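Local coordinates for extracellular solute-binding protein, family 1 (Bifidobacterium longum subsp. infantis ATCC 15697, PDB 3QUF) that probably captures a solute outside the cell, perhaps a carbohydrate as in many relatives, for delivery to an ABC-type importer, at residues N41-V46 with A332-A337; I115-N119 with Q364-Y368; F279-P283 with E353-V357. All coordinates share one frame; numbering follows the deposited sequence. Where two conformers were deposited one is given.

In the fold
Followed from the N terminus, the chain first supplies residues 41-46 on helix 40-53, then the loop 115-119, then strand 279-282. The returning partners come in a different order. Residues 332-337 on helix 327-337 close contact 1, residues 353-357 close contact 3, and residues 364-368 close contact 2. Contact 3 is therefore nested inside the loop closed by contact 2, while contact 1 crosses both. Contact 1 pairs two helices, contact 2 joins a surface loop to the approach of strand 367-368, and contact 3 sets the start of helix 355-362 against strand 279-282. Both strands belong to one mixed sheet, and contacts 2 and 3 have centres about 19 Å apart.

Contact 1 of 3, residues N41-V46 with A332-A337; sequences NQIGEV and AFTSAA
The Phe333 ring meets the carbonyl of Gln42 with its edge: Gln42 O lies in the ring plane, 3.4 Å from Phe333 CD1. Two aliphatic branches approach the same side chain obliquely. Ile43 brings its terminal CD1 to 4.2 Å from Phe333 CE1, and Val46 sets CG2 at 3.7 Å from Phe333 CB, nearer the root of the residue than the ring. Beyond the two segments, Phe38 makes an edge-to-face pair with this ring. Phe333 carries CG anti to its own nitrogen (chi1 -171°), which swings the ring off the helix and alongside the backbone of Gln42 and Ile43.

The surrounding geometry is a worked case of close antiparallel helix packing through small residues. The axes of the short segments pass 7.7 Å apart at 157°, and alanines occupy much of the interface. Ala332 CB rests 4.0 Å from Val46 CG2. One turn later, Ala336 CB sits 3.4 Å from Asn41 O and also touches Gln42 O, while Ala337 faces the methylene CG of Gln42. The polar end of Gln42 turns back to the residue just before its helix, OE1 accepting from Lys39 N. Helix 40-53 is kinked here, the amides of Glu45 and Val46 making no bond to the preceding turn, so the Asn41 and Gln42 carbonyls are not engaged by them in the regular way. Tyr323 and Leu324 of helix 311-324 also cover Val46, and Phe34 of strand 30-36 touches Ile43.

Cohesion between the segments thus comes from methyl groups and an aromatic edge. With the partial positive charge of its ring hydrogens turned toward Gln42 O, Phe333 probably gives that oxygen a mildly favourable electrostatic neighbour, though not a substitute for an amide donor.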
loop_
_atom_site.group_PDB
_atom_site.type_symbol
_atom_site.label_atom_id
_atom_site.label_comp_id
_atom_site.label_asym_id
_atom_site.label_seq_id
_atom_site.Cartn_x
_atom_site.Cartn_y
_atom_site.Cartn_z
ATOM N N ASN A 41 5.404 19.397 -5.594
ATOM C CA ASN A 41 4.177 19.212 -6.398
ATOM C C ASN A 41 3.161 18.351 -5.684
ATOM O O ASN A 41 2.018 18.326 -6.096
ATOM C CB ASN A 41 4.417 18.703 -7.821
ATOM C CG ASN A 41 5.229 17.428 -7.902
ATOM O OD1 ASN A 41 5.205 16.575 -7.038
ATOM N ND2 ASN A 41 5.930 17.275 -9.038
ATOM N N GLN A 42 3.569 17.681 -4.617
ATOM C CA GLN A 42 2.627 16.893 -3.794
ATOM C C GLN A 42 2.173 17.593 -2.513
ATOM O O GLN A 42 1.013 17.484 -2.108
ATOM C CB GLN A 42 3.264 15.576 -3.406
ATOM C CG GLN A 42 3.538 14.636 -4.575
ATOM C CD GLN A 42 4.556 13.530 -4.200
ATOM O OE1 GLN A 42 5.726 13.785 -3.810
ATOM N NE2 GLN A 42 4.118 12.300 -4.346
ATOM N N ILE A 43 3.086 18.292 -1.845
ATOM C CA ILE A 43 2.776 18.877 -0.523
ATOM C C ILE A 43 2.866 20.404 -0.457
ATOM O O ILE A 43 2.510 20.998 0.562
ATOM C CB ILE A 43 3.676 18.217 0.576
ATOM C CG1 ILE A 43 2.998 18.262 1.955
ATOM C CG2 ILE A 43 5.048 18.837 0.582
ATOM C CD1 ILE A 43 3.277 17.160 2.861
ATOM N N GLY A 44 3.301 21.051 -1.544
ATOM C CA GLY A 44 3.526 22.492 -1.517
ATOM C C GLY A 44 2.293 23.311 -1.184
ATOM O O GLY A 44 2.398 24.301 -0.476
ATOM N N GLU A 45 1.134 22.926 -1.721
ATOM C CA GLU A 45 -0.120 23.640 -1.431
ATOM C C GLU A 45 -0.527 23.498 0.026
ATOM O O GLU A 45 -1.106 24.444 0.628
ATOM C CB GLU A 45 -1.284 23.189 -2.328
ATOM C CG GLU A 45 -2.612 23.893 -1.963
ATOM C CD GLU A 45 -3.728 23.697 -2.981
ATOM O OE1 GLU A 45 -3.576 22.857 -3.889
ATOM O OE2 GLU A 45 -4.754 24.409 -2.875
ATOM N N VAL A 46 -0.250 22.331 0.616
ATOM C CA VAL A 46 -0.484 22.150 2.043
ATOM C C VAL A 46 0.384 23.136 2.840
ATOM O O VAL A 46 -0.099 23.855 3.731
ATOM C CB VAL A 46 -0.192 20.683 2.503
ATOM C CG1 VAL A 46 -0.301 20.550 4.014
ATOM C CG2 VAL A 46 -1.132 19.706 1.819
ATOM N N ALA A 332 -6.174 19.391 -0.339
ATOM C CA ALA A 332 -4.971 19.848 -1.024
ATOM C C ALA A 332 -3.956 18.727 -1.234
ATOM O O ALA A 332 -3.433 18.577 -2.320
ATOM C CB ALA A 332 -4.318 21.012 -0.274
ATOM N N PHE A 333 -3.743 17.924 -0.222
ATOM C CA PHE A 333 -2.736 16.869 -0.296
ATOM C C PHE A 333 -3.183 15.725 -1.214
ATOM O O PHE A 333 -2.443 15.321 -2.097
ATOM C CB PHE A 333 -2.472 16.354 1.092
ATOM C CG PHE A 333 -1.293 15.400 1.190
ATOM C CD1 PHE A 333 -0.169 15.526 0.386
ATOM C CD2 PHE A 333 -1.295 14.413 2.155
ATOM C CE1 PHE A 333 0.897 14.647 0.509
ATOM C CE2 PHE A 333 -0.230 13.524 2.273
ATOM C CZ PHE A 333 0.863 13.654 1.466
ATOM N N THR A 334 -4.414 15.236 -1.016
ATOM C CA THR A 334 -4.872 14.089 -1.798
ATOM C C THR A 334 -5.032 14.446 -3.277
ATOM O O THR A 334 -4.710 13.629 -4.153
ATOM C CB THR A 334 -6.197 13.509 -1.262
ATOM O OG1 THR A 334 -7.191 14.551 -1.229
ATOM C CG2 THR A 334 -5.967 12.869 0.128
ATOM N N SER A 335 -5.483 15.650 -3.556
ATOM C CA SER A 335 -5.671 16.064 -4.956
ATOM C C SER A 335 -4.305 16.188 -5.653
ATOM O O SER A 335 -4.167 15.747 -6.790
ATOM C CB SER A 335 -6.518 17.339 -5.081
ATOM O OG SER A 335 -5.821 18.453 -4.552
ATOM N N ALA A 336 -3.291 16.744 -4.974
ATOM C CA ALA A 336 -1.957 16.910 -5.578
ATOM C C ALA A 336 -1.209 15.598 -5.734
ATOM O O ALA A 336 -0.495 15.395 -6.731
ATOM C CB ALA A 336 -1.102 17.903 -4.757
ATOM N N ALA A 337 -1.345 14.718 -4.744
ATOM C CA ALA A 337 -0.630 13.474 -4.705
ATOM C C ALA A 337 -1.348 12.350 -5.431
ATOM O O ALA A 337 -0.758 11.302 -5.626
ATOM C CB ALA A 337 -0.355 13.057 -3.245
#

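Contact 2 of 3, residues I115-N119 with Q364-Y368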
loop_
_atom_site.group_PDB
_atom_site.type_symbol
_atom_site.label_atom_id
_atom_site.label_comp_id
_atom_site.label_asym_id
_atom_site.label_seq_id
_atom_site.Cartn_x
_atom_site.Cartn_y
_atom_site.Cartn_z
ATOM N N ILE A 115 -9.261 9.363 11.842
ATOM C CA ILE A 115 -8.505 8.355 11.131
ATOM C C ILE A 115 -8.637 7.044 11.873
ATOM O O ILE A 115 -8.345 6.960 13.075
ATOM C CB ILE A 115 -7.007 8.759 11.077
ATOM C CG1 ILE A 115 -6.841 10.126 10.412
ATOM C CG2 ILE A 115 -6.144 7.658 10.391
ATOM C CD1 ILE A 115 -5.499 10.784 10.594
ATOM N N ASP A 116 -9.098 6.010 11.187
ATOM C CA ASP A 116 -9.391 4.750 11.881
ATOM C C ASP A 116 -8.125 4.170 12.535
ATOM O O ASP A 116 -7.027 4.250 12.015
ATOM C CB ASP A 116 -10.027 3.732 10.909
ATOM C CG ASP A 116 -11.469 4.093 10.497
ATOM O OD1 ASP A 116 -12.096 5.003 11.109
ATOM O OD2 ASP A 116 -12.007 3.439 9.558
ATOM N N ASP A 117 -8.316 3.575 13.724
ATOM C CA ASP A 117 -7.170 3.117 14.530
ATOM C C ASP A 117 -6.252 2.098 13.823
ATOM O O ASP A 117 -5.044 2.055 14.072
ATOM C CB ASP A 117 -7.692 2.584 15.835
ATOM C CG ASP A 117 -8.115 3.697 16.798
ATOM O OD1 ASP A 117 -7.844 4.891 16.539
ATOM O OD2 ASP A 117 -8.688 3.354 17.861
ATOM N N THR A 118 -6.790 1.269 12.930
ATOM C CA THR A 118 -5.982 0.304 12.197
ATOM C C THR A 118 -4.916 0.955 11.344
ATOM O O THR A 118 -3.890 0.325 11.024
ATOM C CB THR A 118 -6.849 -0.563 11.277
ATOM O OG1 THR A 118 -7.781 0.252 10.561
ATOM C CG2 THR A 118 -7.646 -1.584 12.111
ATOM N N ASN A 119 -5.130 2.219 10.980
ATOM C CA ASN A 119 -4.140 2.953 10.176
ATOM C C ASN A 119 -2.863 3.342 10.932
ATOM O O ASN A 119 -1.878 3.798 10.322
ATOM C CB ASN A 119 -4.772 4.173 9.551
ATOM C CG ASN A 119 -5.835 3.816 8.579
ATOM O OD1 ASN A 119 -5.605 3.010 7.658
ATOM N ND2 ASN A 119 -7.033 4.372 8.774
ATOM N N GLN A 364 -13.998 0.445 4.154
ATOM C CA GLN A 364 -14.246 -0.612 5.140
ATOM C C GLN A 364 -12.960 -1.232 5.703
ATOM O O GLN A 364 -13.033 -2.259 6.392
ATOM C CB GLN A 364 -15.095 -1.696 4.500
ATOM C CG GLN A 364 -16.394 -1.177 3.915
ATOM C CD GLN A 364 -17.230 -0.437 4.917
ATOM O OE1 GLN A 364 -17.304 -0.826 6.076
ATOM N NE2 GLN A 364 -17.862 0.652 4.478
ATOM N N ASN A 365 -11.800 -0.614 5.433
ATOM C CA ASN A 365 -10.513 -1.093 5.941
ATOM C C ASN A 365 -10.165 -2.497 5.470
ATOM O O ASN A 365 -9.604 -3.316 6.228
ATOM C CB ASN A 365 -10.450 -0.949 7.491
ATOM C CG ASN A 365 -10.552 0.503 7.916
ATOM O OD1 ASN A 365 -9.822 1.345 7.435
ATOM N ND2 ASN A 365 -11.532 0.809 8.738
ATOM N N LYS A 366 -10.575 -2.828 4.253
ATOM C CA LYS A 366 -10.206 -4.102 3.654
ATOM C C LYS A 366 -9.126 -3.903 2.565
ATOM O O LYS A 366 -9.284 -4.376 1.452
ATOM C CB LYS A 366 -11.427 -4.780 3.059
ATOM C CG LYS A 366 -12.496 -5.122 4.085
ATOM C CD LYS A 366 -13.601 -6.031 3.545
ATOM C CE LYS A 366 -13.204 -7.564 3.671
ATOM N NZ LYS A 366 -14.027 -8.624 2.836
ATOM N N PHE A 367 -8.076 -3.185 2.908
ATOM C CA PHE A 367 -6.925 -3.003 2.052
ATOM C C PHE A 367 -5.668 -3.392 2.823
ATOM O O PHE A 367 -5.577 -3.191 4.050
ATOM C CB PHE A 367 -6.824 -1.565 1.524
ATOM C CG PHE A 367 -6.664 -0.503 2.607
ATOM C CD1 PHE A 367 -7.775 0.080 3.190
ATOM C CD2 PHE A 367 -5.404 -0.039 2.954
ATOM C CE1 PHE A 367 -7.636 1.050 4.156
ATOM C CE2 PHE A 367 -5.247 0.941 3.927
ATOM C CZ PHE A 367 -6.375 1.494 4.509
ATOM N N TYR A 368 -4.681 -3.919 2.113
ATOM C CA TYR A 368 -3.468 -4.390 2.748
ATOM C C TYR A 368 -2.323 -4.427 1.745
ATOM O O TYR A 368 -2.551 -4.582 0.562
ATOM C CB TYR A 368 -3.679 -5.793 3.356
ATOM C CG TYR A 368 -2.489 -6.316 4.106
ATOM C CD1 TYR A 368 -2.030 -5.658 5.235
ATOM C CD2 TYR A 368 -1.756 -7.435 3.650
ATOM C CE1 TYR A 368 -0.934 -6.099 5.948
ATOM C CE2 TYR A 368 -0.719 -7.921 4.368
ATOM C CZ TYR A 368 -0.273 -7.221 5.519
ATOM O OH TYR A 368 0.805 -7.636 6.241
HETATM O O HOH W 1 -7.110 0.730 7.938
HETATM O O HOH W 2 -9.312 3.745 7.137
#
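Asn365 reaches Asp116 through its side-chain amide, and the residue that does so is also the C-prime position of the Schellman motif ending helix 355-362. Asn365 ND2 donates to Asp116 OD2 at 2.8 Å, almost straight at 176°. The acceptor lies in the amide plane, whereas the donor meets the anti side of the carboxylate, 23° out of the carboxylate plane. Asn365 CG lies anti to the carbonyl carbon (chi1 -62°), carrying the amide toward the 115-119 loop.

The other end of the same amide is gripped by water. Asn365 OD1 accepts from one water that also donates to Asn119 OD1, 2.7 Å away, and accepts from Thr118 OG1. A second water accepts a hydrogen bond from Asn119 ND2 and donates one to Asn365 OD1. With an alanine in place of Asn365, the Asp116 carboxylate would probably lose this donor and the two waters the oxygen that links them.

Further out, the backbone sets the groups in place. At Asn365 the positive phi of the motif accompanies bonds from Lys366 N to Tyr361 O and from Asn365 N to Phe362 O. Across from it, Asn119 N bonds Asp116 O at 3.0 Å, closing the turn that presents Asp116, Thr118 and Asn119 together. At the contact's flank, Asn119 OD1 stands near the plane of the Phe367 ring, 3.6 Å from CZ at its edge.

Contact 3 of 3, residues F279-P283 with E353-V357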
loop_
_atom_site.group_PDB
_atom_site.type_symbol
_atom_site.label_atom_id
_atom_site.label_comp_id
_atom_site.label_asym_id
_atom_site.label_seq_id
_atom_site.Cartn_x
_atom_site.Cartn_y
_atom_site.Cartn_z
ATOM N N PHE A 279 -14.033 -1.859 -19.485
ATOM C CA PHE A 279 -13.397 -2.475 -18.291
ATOM C C PHE A 279 -14.189 -2.266 -16.998
ATOM O O PHE A 279 -14.861 -1.263 -16.827
ATOM C CB PHE A 279 -11.965 -1.949 -18.127
ATOM C CG PHE A 279 -11.874 -0.522 -17.620
ATOM C CD1 PHE A 279 -11.942 0.551 -18.502
ATOM C CD2 PHE A 279 -11.734 -0.250 -16.268
ATOM C CE1 PHE A 279 -11.866 1.864 -18.027
ATOM C CE2 PHE A 279 -11.655 1.056 -15.785
ATOM C CZ PHE A 279 -11.720 2.117 -16.677
ATOM N N GLY A 280 -14.077 -3.224 -16.074
ATOM C CA GLY A 280 -14.601 -3.047 -14.732
ATOM C C GLY A 280 -13.482 -3.189 -13.726
ATOM O O GLY A 280 -12.359 -3.516 -14.100
ATOM N N VAL A 281 -13.775 -2.900 -12.455
ATOM C CA VAL A 281 -12.785 -2.976 -11.400
ATOM C C VAL A 281 -13.343 -3.763 -10.230
ATOM O O VAL A 281 -14.361 -3.349 -9.660
ATOM C CB VAL A 281 -12.347 -1.582 -10.882
ATOM C CG1 VAL A 281 -11.257 -1.722 -9.836
ATOM C CG2 VAL A 281 -11.854 -0.717 -12.071
ATOM N N ALA A 282 -12.634 -4.821 -9.829
ATOM C CA ALA A 282 -13.119 -5.720 -8.792
ATOM C C ALA A 282 -12.058 -5.877 -7.725
ATOM O O ALA A 282 -10.874 -5.751 -8.023
ATOM C CB ALA A 282 -13.412 -7.087 -9.408
ATOM N N PRO A 283 -12.468 -6.137 -6.466
ATOM C CA PRO A 283 -11.469 -6.541 -5.500
ATOM C C PRO A 283 -10.867 -7.897 -5.882
ATOM O O PRO A 283 -11.376 -8.593 -6.788
ATOM C CB PRO A 283 -12.288 -6.676 -4.198
ATOM C CG PRO A 283 -13.630 -7.098 -4.671
ATOM C CD PRO A 283 -13.843 -6.385 -5.991
ATOM N N GLU A 353 -15.922 4.033 -11.913
ATOM C CA GLU A 353 -15.399 2.684 -12.072
ATOM C C GLU A 353 -14.814 2.158 -10.739
ATOM O O GLU A 353 -14.729 0.942 -10.557
ATOM C CB GLU A 353 -14.304 2.669 -13.146
ATOM C CG GLU A 353 -14.789 3.094 -14.527
ATOM C CD GLU A 353 -14.773 4.631 -14.806
ATOM O OE1 GLU A 353 -14.645 5.473 -13.886
ATOM O OE2 GLU A 353 -14.879 4.986 -16.004
ATOM N N LEU A 354 -14.388 3.061 -9.860
ATOM C CA LEU A 354 -13.758 2.663 -8.605
ATOM C C LEU A 354 -14.732 2.736 -7.421
ATOM O O LEU A 354 -14.342 2.526 -6.281
ATOM C CB LEU A 354 -12.562 3.570 -8.335
ATOM C CG LEU A 354 -11.382 3.440 -9.294
ATOM C CD1 LEU A 354 -10.375 4.550 -9.040
ATOM C CD2 LEU A 354 -10.751 2.095 -9.116
ATOM N N LYS A 355 -16.012 3.034 -7.678
ATOM C CA LYS A 355 -16.912 3.273 -6.543
ATOM C C LYS A 355 -16.999 2.081 -5.618
ATOM O O LYS A 355 -16.864 2.269 -4.416
ATOM C CB LYS A 355 -18.314 3.632 -7.001
ATOM C CG LYS A 355 -19.231 3.996 -5.823
ATOM C CD LYS A 355 -20.622 4.360 -6.310
ATOM C CE LYS A 355 -21.540 4.777 -5.149
ATOM N NZ LYS A 355 -20.885 5.792 -4.297
ATOM N N ASP A 356 -17.196 0.879 -6.157
ATOM C CA ASP A 356 -17.245 -0.388 -5.353
ATOM C C ASP A 356 -15.979 -0.564 -4.536
ATOM O O ASP A 356 -16.027 -0.734 -3.300
ATOM C CB ASP A 356 -17.505 -1.612 -6.256
ATOM C CG ASP A 356 -17.588 -2.984 -5.469
ATOM O OD1 ASP A 356 -18.220 -3.075 -4.378
ATOM O OD2 ASP A 356 -17.042 -4.004 -5.984
ATOM N N VAL A 357 -14.832 -0.524 -5.197
ATOM C CA VAL A 357 -13.585 -0.768 -4.494
ATOM C C VAL A 357 -13.335 0.275 -3.400
ATOM O O VAL A 357 -12.892 -0.050 -2.307
ATOM C CB VAL A 357 -12.375 -1.013 -5.442
ATOM C CG1 VAL A 357 -12.584 -2.317 -6.209
ATOM C CG2 VAL A 357 -12.140 0.095 -6.385
HETATM O O HOH W 3 -14.905 -0.571 -8.169
HETATM O O HOH W 4 -15.997 -0.992 -12.154
HETATM O O HOH W 5 -16.375 -4.231 -8.659
#
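Val281 sets its two methyl groups against residues 353-357, where helix 355-362 begins, and its first torsion decides where each goes. With CG1 opposite the backbone nitrogen (chi1 -177°), that branch touches Leu354 CD2 and Val357 CG1, each at 3.9 Å, while CG2 faces the backbone oxygen of Glu353. Leu354 starts from a CB directed away from the strand, but its CD2 branch turns back to Val281. Val357 turns CG1 over the Ala282-Pro283 peptide, 3.8 Å from Pro283 N.

At the other end, Phe279 holds its ring between its own nitrogen and carbonyl carbon, and Glu353 folds toward it. Glu353 CG, anti to its carbonyl carbon (chi1 -61°), comes obliquely to the Phe279 ring, 3.9 Å from CZ; the bend at chi2 then turns the carboxylate off toward Gln273, whose NE2 donates to Glu353 OE2. The carboxylate and ring planes are almost parallel, 1° apart.

This is an example of a helix start packed on a strand of the mixed sheet: strand 279-282 runs antiparallel to strand 135-144, with Gly280 bonded to Tyr143 and Ala282 to Phe141 through their backbones. Val281 also touches Ala140 and Phe142 of that strand, and Leu269 of helix 269-274 meets both Phe279 and Leu354.

Water joins the polar backbones that direct bonds do not. One molecule bridges three backbone atoms, donating to Val281 O and to Glu353 O and accepting from Val357 N at 3.0 Å. Another accepts from Val281 N at 2.9 Å and donates to Glu353 O. Asp356, its CG anti to the backbone nitrogen, holds OD2 4.0 Å from Pro283 CD, where OD2 accepts a hydrogen bond from a further water, while OD1 is bonded by Asn360 ND2.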